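Local coordinates for protein insect group II chitinase (Ostrinia furnacalis, PDB 5Y2A) that hydrolyses the beta-1,4 links of chitin as a glycoside hydrolase family 18 chitinase, probably serving the breakdown of chitin in insects, at residues Ser318-Asp321 against Asp322-Arg326. Numbering follows the deposited sequence.
Sequences SFDD and DFMAR
D320 meets M324 where the chain leaving strand 315-318 turns into helix 322-334. The carboxylate of D320 lies against the start of the methionine chain, OD1 of D320 being 3.3 Å from CG of M324. With chi1 of M324 at -175°, CG points away from its own N and comes up against this carboxylate; bends at the next two torsions then lead the sulfur and methyl away. OD2 of D320 forms a salt bridge with K328, one turn further along the helix, so the acid touches the helix at M324 through OD1 and is tied to it at K328 through OD2. D321 is the N-cap. Its OD1 accepts the amide of M324 (N to OD1 3.1 Å), approached from above the carboxylate plane, while its carbonyl O takes the amide of A325 (N to O 2.9 Å) almost in line with the C=O bond and opens the helical hydrogen-bond pattern. The capped helix leads on to strand 339-343, which pairs in parallel with both strand 4-10 and strand 241-254, as the last strand closing a TIM barrel does. With chi1 at 72°, CG of D321 sits between backbone N and carbonyl carbon, and the carboxylate folds over the first turn. OD2 of D321 lies 3.5 Å from CD2 of F323, at the ring edge and near its plane, the carboxylate and ring planes 41° apart. The same OD2 makes a salt bridge with R300; the R300 charge and the N-terminal end of the helix would probably favour the charged form. Replacing this aspartate by an alanine removes both oxygens, which is likely to leave the M324 amide without its side-chain acceptor and R300 without this carboxylate.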
loop_
_atom_site.group_PDB
_atom_site.type_symbol
_atom_site.label_atom_id
_atom_site.label_comp_id
_atom_site.label_asym_id
_atom_site.label_seq_id
_atom_site.Cartn_x
_atom_site.Cartn_y
_atom_site.Cartn_z
ATOM N N SER A 318 -4.319 -7.511 17.087
ATOM C CA SER A 318 -5.013 -8.757 17.380
ATOM C C SER A 318 -4.492 -9.868 16.478
ATOM O O SER A 318 -4.143 -9.630 15.323
ATOM C CB SER A 318 -6.519 -8.598 17.185
ATOM O OG SER A 318 -6.814 -8.141 15.870
ATOM N N PHE A 319 -4.458 -11.090 17.002
ATOM C CA PHE A 319 -3.780 -12.179 16.303
ATOM C C PHE A 319 -4.184 -13.503 16.934
ATOM O O PHE A 319 -4.722 -13.545 18.044
ATOM C CB PHE A 319 -2.258 -12.004 16.374
ATOM C CG PHE A 319 -1.724 -11.983 17.786
ATOM C CD1 PHE A 319 -1.780 -10.819 18.553
ATOM C CD2 PHE A 319 -1.173 -13.126 18.351
ATOM C CE1 PHE A 319 -1.302 -10.805 19.859
ATOM C CE2 PHE A 319 -0.685 -13.113 19.650
ATOM C CZ PHE A 319 -0.750 -11.952 20.401
ATOM N N ASP A 320 -3.890 -14.592 16.220
ATOM C CA ASP A 320 -4.013 -15.939 16.762
ATOM C C ASP A 320 -2.649 -16.404 17.258
ATOM O O ASP A 320 -1.648 -16.285 16.541
ATOM C CB ASP A 320 -4.552 -16.921 15.716
ATOM C CG ASP A 320 -6.045 -16.793 15.512
ATOM O OD1 ASP A 320 -6.683 -16.055 16.286
ATOM O OD2 ASP A 320 -6.586 -17.430 14.582
ATOM N N ASP A 321 -2.615 -16.942 18.475
ATOM C CA ASP A 321 -1.415 -17.537 19.031
ATOM C C ASP A 321 -1.511 -19.056 18.916
ATOM O O ASP A 321 -2.435 -19.596 18.296
ATOM C CB ASP A 321 -1.214 -17.083 20.487
ATOM C CG ASP A 321 -2.220 -17.708 21.454
ATOM O OD1 ASP A 321 -3.335 -18.084 21.037
ATOM O OD2 ASP A 321 -1.897 -17.801 22.656
ATOM N N ASP A 322 -0.550 -19.755 19.533
ATOM C CA ASP A 322 -0.538 -21.217 19.515
ATOM C C ASP A 322 -1.850 -21.807 20.005
ATOM O O ASP A 322 -2.366 -22.763 19.419
ATOM C CB ASP A 322 0.612 -21.741 20.374
ATOM C CG ASP A 322 1.736 -22.288 19.553
ATOM O OD1 ASP A 322 1.510 -22.498 18.347
ATOM O OD2 ASP A 322 2.833 -22.519 20.102
ATOM N N PHE A 323 -2.412 -21.245 21.080
ATOM C CA PHE A 323 -3.615 -21.823 21.664
ATOM C C PHE A 323 -4.812 -21.679 20.736
ATOM O O PHE A 323 -5.627 -22.599 20.624
ATOM C CB PHE A 323 -3.904 -21.181 23.021
ATOM C CG PHE A 323 -2.945 -21.595 24.090
ATOM C CD1 PHE A 323 -3.104 -22.801 24.753
ATOM C CD2 PHE A 323 -1.861 -20.794 24.412
ATOM C CE1 PHE A 323 -2.211 -23.193 25.731
ATOM C CE2 PHE A 323 -0.963 -21.180 25.389
ATOM C CZ PHE A 323 -1.142 -22.383 26.053
ATOM N N MET A 324 -4.950 -20.532 20.069
ATOM C CA MET A 324 -6.084 -20.395 19.163
ATOM C C MET A 324 -5.864 -21.165 17.868
ATOM O O MET A 324 -6.826 -21.712 17.311
ATOM C CB MET A 324 -6.381 -18.923 18.869
ATOM C CG MET A 324 -7.646 -18.734 18.021
ATOM S SD MET A 324 -9.106 -19.552 18.721
ATOM C CE MET A 324 -9.717 -18.279 19.836
ATOM N N ALA A 325 -4.619 -21.231 17.381
ATOM C CA ALA A 325 -4.323 -22.095 16.240
ATOM C C ALA A 325 -4.658 -23.547 16.560
ATOM O O ALA A 325 -5.252 -24.251 15.734
ATOM C CB ALA A 325 -2.854 -21.955 15.833
ATOM N N ARG A 326 -4.311 -24.005 17.766
ATOM C CA ARG A 326 -4.682 -25.357 18.178
ATOM C C ARG A 326 -6.194 -25.520 18.209
ATOM O O ARG A 326 -6.738 -26.489 17.665
ATOM C CB ARG A 326 -4.098 -25.672 19.555
ATOM C CG ARG A 326 -4.337 -27.116 20.006
ATOM C CD ARG A 326 -3.822 -27.351 21.424
ATOM N NE ARG A 326 -4.634 -26.648 22.415
ATOM C CZ ARG A 326 -4.353 -26.587 23.715
ATOM N NH1 ARG A 326 -3.272 -27.188 24.196
ATOM N NH2 ARG A 326 -5.156 -25.927 24.538
#